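Local structure of putative periplasmic protein (Bacteroides eggerthii, 4HBR) at residues A[101-114]-A[125-139]. The protein is of unknown function but belongs to the PF11396 family of putative periplasmic proteins, with a beta-lactamase-like fold. Residues are numbered along the deposited sequence; the frame is centred on the assembly and turned at random.
Sequences QVGKPNMQMKYQIL and QNITNAYNTLGASTF
Q112 meets T133 through two torsions: in Q112, CG stands anti to the backbone N (chi1 -178°) and the chain runs out straight, while T133 holds OG1 between its backbone N and carbonyl carbon (chi1 67°). The pair is a worked example of a strand side chain gripping a connection beyond the hairpin while its own backbone stays paired with Q125. T133 OG1 donates to Q112 OE1 at 2.8 Å, and Q112 NE2 returns a nearly straight bond to T133 O at 2.9 Å; T133 O lies in the plane of the Q112 amide, whereas NE2 approaches from above the carbonyl plane of T133. T138 OG1 binds T133 O from the opposite face, while Q101 NE2 reaches Q112 OE1 within the carbonyl plane at 2.9 Å. Q112 OE1 and T133 O each accept two donors; with OE1 held by T133 and Q101 and NE2 bonded to T133 O, the rotation of the Q112 amide is fixed. A water also accepts from Q112 NE2.

Before the chain departs, pairing is regular. Q112 and Q125 form an antiparallel hydrogen-bonded pair, Q125 N to Q112 O measuring 2.8 Å, and Y111 faces N126 in the next, non-hydrogen-bonded pair. I127 N still bonds to K110 O, but at T128 a side chain takes over: K110 N donates to T128 OG1 at 2.8 Å, and that hydroxyl in turn donates to N126 OD1, the acceptor of an Asx turn. I127, opening a type II turn, lays CG2 against Q112 CB (3.7 Å) and sets CD1 against CG and CE of K110, whose chain it crosses.

At the edge of the antiparallel sheet, the hairpin of 109-115 and 121-126 leads through the turns of 127-135 into helix 136-139, where F139 packs on L114 and reaches strands 52-58, 82-90 and 97-104; on the other face of the sheet the ring of Y111 meets F78.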
loop_
_atom_site.group_PDB
_atom_site.type_symbol
_atom_site.label_atom_id
_atom_site.label_comp_id
_atom_site.label_asym_id
_atom_site.label_seq_id
_atom_site.Cartn_x
_atom_site.Cartn_y
_atom_site.Cartn_z
ATOM N N GLN A 101 -9.202 -0.573 2.623
ATOM C CA GLN A 101 -9.561 -0.005 3.921
ATOM C C GLN A 101 -10.990 0.470 3.804
ATOM O O GLN A 101 -11.318 1.264 2.916
ATOM C CB GLN A 101 -8.608 1.112 4.349
ATOM C CG GLN A 101 -7.150 0.655 4.530
ATOM C CD GLN A 101 -6.235 1.780 4.931
ATOM O OE1 GLN A 101 -6.530 2.955 4.770
ATOM N NE2 GLN A 101 -5.096 1.441 5.470
ATOM N N VAL A 102 -11.871 -0.068 4.651
ATOM C CA VAL A 102 -13.298 0.230 4.542
ATOM C C VAL A 102 -13.837 0.538 5.935
ATOM O O VAL A 102 -13.485 -0.124 6.905
ATOM C CB VAL A 102 -14.050 -0.943 3.802
ATOM C CG1 VAL A 102 -13.774 -2.316 4.440
ATOM C CG2 VAL A 102 -15.545 -0.698 3.657
ATOM N N GLY A 103 -14.615 1.604 6.030
ATOM C CA GLY A 103 -15.221 1.994 7.289
ATOM C C GLY A 103 -16.661 1.558 7.369
ATOM O O GLY A 103 -17.359 1.531 6.355
ATOM N N LYS A 104 -17.110 1.195 8.576
ATOM C CA LYS A 104 -18.505 0.856 8.869
ATOM C C LYS A 104 -18.984 1.951 9.837
ATOM O O LYS A 104 -18.861 1.790 11.045
ATOM C CB LYS A 104 -18.639 -0.584 9.412
ATOM C CG LYS A 104 -18.288 -1.667 8.382
ATOM C CD LYS A 104 -19.492 -2.081 7.543
ATOM C CE LYS A 104 -19.965 -3.461 7.901
ATOM N NZ LYS A 104 -21.262 -3.771 7.243
ATOM N N PRO A 105 -19.378 3.140 9.312
ATOM C CA PRO A 105 -19.697 4.281 10.195
ATOM C C PRO A 105 -20.815 4.046 11.209
ATOM O O PRO A 105 -20.784 4.671 12.270
ATOM C CB PRO A 105 -20.096 5.394 9.212
ATOM C CG PRO A 105 -20.427 4.702 7.938
ATOM C CD PRO A 105 -19.501 3.530 7.890
ATOM N N ASN A 106 -21.793 3.173 10.894
ATOM C CA ASN A 106 -22.916 2.890 11.797
ATOM C C ASN A 106 -22.456 1.992 12.957
ATOM O O ASN A 106 -23.011 2.080 14.053
ATOM C CB ASN A 106 -24.093 2.270 11.033
ATOM C CG ASN A 106 -24.644 3.154 9.929
ATOM O OD1 ASN A 106 -25.106 4.280 10.161
ATOM N ND2 ASN A 106 -24.608 2.664 8.695
HETATM N N MSE A 107 -21.435 1.155 12.692
HETATM C CA MSE A 107 -20.793 0.224 13.624
HETATM C C MSE A 107 -19.667 0.944 14.394
HETATM O O MSE A 107 -19.221 0.470 15.442
HETATM C CB MSE A 107 -20.222 -0.957 12.809
HETATM C CG MSE A 107 -19.990 -2.233 13.599
HETATM SE SE MSE A 107 -19.283 -3.634 12.437
HETATM C CE MSE A 107 -20.968 -4.090 11.489
ATOM N N GLN A 108 -19.194 2.086 13.840
ATOM C CA GLN A 108 -18.094 2.933 14.320
ATOM C C GLN A 108 -16.785 2.108 14.377
ATOM O O GLN A 108 -16.046 2.151 15.366
ATOM C CB GLN A 108 -18.431 3.607 15.663
ATOM C CG GLN A 108 -19.598 4.594 15.547
ATOM C CD GLN A 108 -19.768 5.489 16.735
ATOM O OE1 GLN A 108 -19.170 5.293 17.793
ATOM N NE2 GLN A 108 -20.595 6.504 16.583
HETATM N N MSE A 109 -16.535 1.342 13.298
HETATM C CA MSE A 109 -15.385 0.452 13.111
HETATM C C MSE A 109 -14.762 0.633 11.729
HETATM O O MSE A 109 -15.484 0.829 10.752
HETATM C CB MSE A 109 -15.791 -1.027 13.264
HETATM C CG MSE A 109 -16.454 -1.387 14.590
HETATM SE SE MSE A 109 -15.186 -1.543 16.076
HETATM C CE MSE A 109 -16.298 -0.760 17.536
ATOM N N LYS A 110 -13.424 0.524 11.643
ATOM C CA LYS A 110 -12.674 0.595 10.397
ATOM C C LYS A 110 -11.946 -0.733 10.200
ATOM O O LYS A 110 -11.389 -1.290 11.154
ATOM C CB LYS A 110 -11.712 1.800 10.368
ATOM C CG LYS A 110 -11.204 2.111 8.963
ATOM C CD LYS A 110 -10.584 3.495 8.800
ATOM C CE LYS A 110 -9.798 3.554 7.498
ATOM N NZ LYS A 110 -9.488 4.941 7.062
ATOM N N TYR A 111 -11.978 -1.255 8.965
ATOM C CA TYR A 111 -11.370 -2.545 8.649
ATOM C C TYR A 111 -10.396 -2.445 7.499
ATOM O O TYR A 111 -10.518 -1.569 6.650
ATOM C CB TYR A 111 -12.453 -3.588 8.318
ATOM C CG TYR A 111 -13.410 -3.840 9.467
ATOM C CD1 TYR A 111 -14.565 -3.076 9.617
ATOM C CD2 TYR A 111 -13.167 -4.854 10.396
ATOM C CE1 TYR A 111 -15.454 -3.306 10.664
ATOM C CE2 TYR A 111 -14.049 -5.092 11.456
ATOM C CZ TYR A 111 -15.185 -4.301 11.595
ATOM O OH TYR A 111 -16.070 -4.513 12.628
ATOM N N GLN A 112 -9.437 -3.367 7.469
ATOM C CA GLN A 112 -8.450 -3.517 6.410
ATOM C C GLN A 112 -8.467 -4.975 5.953
ATOM O O GLN A 112 -8.306 -5.892 6.778
ATOM C CB GLN A 112 -7.056 -3.096 6.883
ATOM C CG GLN A 112 -5.992 -3.191 5.796
ATOM C CD GLN A 112 -4.728 -2.544 6.246
ATOM O OE1 GLN A 112 -4.622 -1.311 6.245
ATOM N NE2 GLN A 112 -3.753 -3.354 6.658
ATOM N N ILE A 113 -8.747 -5.188 4.666
ATOM C CA ILE A 113 -8.799 -6.531 4.101
ATOM C C ILE A 113 -7.715 -6.627 3.058
ATOM O O ILE A 113 -7.626 -5.761 2.164
ATOM C CB ILE A 113 -10.203 -6.922 3.537
ATOM C CG1 ILE A 113 -11.355 -6.547 4.499
ATOM C CG2 ILE A 113 -10.272 -8.411 3.221
ATOM C CD1 ILE A 113 -12.150 -5.464 3.985
ATOM N N LEU A 114 -6.876 -7.677 3.182
ATOM C CA LEU A 114 -5.803 -7.986 2.214
ATOM C C LEU A 114 -6.254 -9.123 1.323
ATOM O O LEU A 114 -6.658 -10.176 1.811
ATOM C CB LEU A 114 -4.481 -8.341 2.916
ATOM C CG LEU A 114 -3.965 -7.397 4.002
ATOM C CD1 LEU A 114 -2.611 -7.897 4.510
ATOM C CD2 LEU A 114 -3.814 -5.945 3.473
ATOM N N GLN A 125 -8.404 -7.359 9.155
ATOM C CA GLN A 125 -7.885 -6.657 10.342
ATOM C C GLN A 125 -8.866 -5.567 10.768
ATOM O O GLN A 125 -9.387 -4.846 9.930
ATOM C CB GLN A 125 -6.526 -6.016 9.960
ATOM C CG GLN A 125 -5.374 -5.918 10.963
ATOM C CD GLN A 125 -4.081 -5.470 10.253
ATOM O OE1 GLN A 125 -3.621 -6.053 9.238
ATOM N NE2 GLN A 125 -3.436 -4.460 10.818
ATOM N N ASN A 126 -9.081 -5.418 12.056
ATOM C CA ASN A 126 -9.854 -4.318 12.610
ATOM C C ASN A 126 -8.817 -3.239 12.900
ATOM O O ASN A 126 -7.948 -3.435 13.755
ATOM C CB ASN A 126 -10.647 -4.746 13.840
ATOM C CG ASN A 126 -11.577 -3.696 14.400
ATOM O OD1 ASN A 126 -11.258 -2.516 14.463
ATOM N ND2 ASN A 126 -12.739 -4.107 14.868
ATOM N N ILE A 127 -8.842 -2.156 12.108
ATOM C CA ILE A 127 -7.865 -1.071 12.200
ATOM C C ILE A 127 -8.463 0.176 12.867
ATOM O O ILE A 127 -7.876 1.253 12.754
ATOM C CB ILE A 127 -7.227 -0.751 10.821
ATOM C CG1 ILE A 127 -8.283 -0.279 9.781
ATOM C CG2 ILE A 127 -6.413 -1.957 10.324
ATOM C CD1 ILE A 127 -7.706 0.519 8.616
ATOM N N THR A 128 -9.581 0.019 13.615
ATOM C CA THR A 128 -10.184 1.124 14.364
ATOM C C THR A 128 -9.147 1.595 15.375
ATOM O O THR A 128 -8.642 0.761 16.143
ATOM C CB THR A 128 -11.508 0.691 15.069
ATOM O OG1 THR A 128 -12.317 -0.076 14.183
ATOM C CG2 THR A 128 -12.303 1.874 15.609
ATOM N N ASN A 129 -8.795 2.905 15.342
ATOM C CA ASN A 129 -7.831 3.551 16.259
ATOM C C ASN A 129 -6.387 3.012 16.090
ATOM O O ASN A 129 -5.589 3.116 17.022
ATOM C CB ASN A 129 -8.264 3.411 17.752
ATOM C CG ASN A 129 -9.706 3.728 18.075
ATOM O OD1 ASN A 129 -10.415 2.937 18.715
ATOM N ND2 ASN A 129 -10.152 4.905 17.714
ATOM N N ALA A 130 -6.058 2.428 14.920
ATOM C CA ALA A 130 -4.721 1.897 14.642
ATOM C C ALA A 130 -4.019 2.804 13.657
ATOM O O ALA A 130 -4.702 3.504 12.917
ATOM C CB ALA A 130 -4.824 0.486 14.092
ATOM N N TYR A 131 -2.674 2.864 13.682
ATOM C CA TYR A 131 -1.939 3.713 12.725
ATOM C C TYR A 131 -0.959 2.862 11.917
ATOM O O TYR A 131 -0.745 1.698 12.239
ATOM C CB TYR A 131 -1.206 4.904 13.399
ATOM C CG TYR A 131 -1.711 5.275 14.774
ATOM C CD1 TYR A 131 -3.018 5.719 14.962
ATOM C CD2 TYR A 131 -0.862 5.260 15.877
ATOM C CE1 TYR A 131 -3.497 6.047 16.230
ATOM C CE2 TYR A 131 -1.319 5.625 17.147
ATOM C CZ TYR A 131 -2.641 6.013 17.318
ATOM O OH TYR A 131 -3.124 6.378 18.552
ATOM N N ASN A 132 -0.388 3.442 10.858
ATOM C CA ASN A 132 0.571 2.812 9.932
ATOM C C ASN A 132 0.217 1.337 9.674
ATOM O O ASN A 132 1.041 0.440 9.896
ATOM C CB ASN A 132 2.022 2.952 10.463
ATOM C CG ASN A 132 3.088 2.681 9.417
ATOM O OD1 ASN A 132 2.903 2.910 8.206
ATOM N ND2 ASN A 132 4.232 2.189 9.864
ATOM N N THR A 133 -1.025 1.095 9.224
ATOM C CA THR A 133 -1.562 -0.249 9.033
ATOM C C THR A 133 -1.076 -0.890 7.699
ATOM O O THR A 133 -1.276 -2.087 7.491
ATOM C CB THR A 133 -3.106 -0.227 9.191
ATOM O OG1 THR A 133 -3.684 0.512 8.125
ATOM C CG2 THR A 133 -3.562 0.377 10.515
ATOM N N LEU A 134 -0.378 -0.128 6.860
ATOM C CA LEU A 134 0.153 -0.626 5.594
ATOM C C LEU A 134 1.692 -0.608 5.542
ATOM O O LEU A 134 2.253 -0.759 4.458
ATOM C CB LEU A 134 -0.410 0.205 4.423
ATOM C CG LEU A 134 -1.874 -0.040 4.063
ATOM C CD1 LEU A 134 -2.340 0.928 2.976
ATOM C CD2 LEU A 134 -2.133 -1.509 3.703
ATOM N N GLY A 135 2.349 -0.429 6.688
ATOM C CA GLY A 135 3.803 -0.341 6.772
ATOM C C GLY A 135 4.516 -1.668 6.759
ATOM O O GLY A 135 3.889 -2.719 6.580
ATOM N N ALA A 136 5.846 -1.620 6.982
ATOM C CA ALA A 136 6.741 -2.781 7.027
ATOM C C ALA A 136 6.238 -3.868 7.997
ATOM O O ALA A 136 6.342 -5.041 7.663
ATOM C CB ALA A 136 8.147 -2.335 7.423
ATOM N N SER A 137 5.659 -3.495 9.147
ATOM C CA SER A 137 5.192 -4.487 10.129
ATOM C C SER A 137 4.010 -5.363 9.597
ATOM O O SER A 137 3.856 -6.481 10.053
ATOM C CB SER A 137 4.820 -3.825 11.446
ATOM O OG SER A 137 3.628 -3.074 11.305
ATOM N N THR A 138 3.235 -4.890 8.606
ATOM C CA THR A 138 2.138 -5.658 8.023
ATOM C C THR A 138 2.639 -6.598 6.907
ATOM O O THR A 138 2.081 -7.684 6.724
ATOM C CB THR A 138 1.066 -4.676 7.471
ATOM O OG1 THR A 138 0.536 -3.915 8.542
ATOM C CG2 THR A 138 -0.095 -5.371 6.742
ATOM N N PHE A 139 3.647 -6.173 6.129
ATOM C CA PHE A 139 4.069 -6.928 4.950
ATOM C C PHE A 139 5.499 -7.457 4.947
ATOM O O PHE A 139 5.770 -8.385 4.183
ATOM C CB PHE A 139 3.901 -6.041 3.708
ATOM C CG PHE A 139 2.493 -5.548 3.456
ATOM C CD1 PHE A 139 1.537 -6.381 2.867
ATOM C CD2 PHE A 139 2.132 -4.238 3.765
ATOM C CE1 PHE A 139 0.243 -5.916 2.622
ATOM C CE2 PHE A 139 0.845 -3.769 3.501
ATOM C CZ PHE A 139 -0.095 -4.615 2.939
HETATM O O HOH W 1 -4.907 -6.025 7.056
#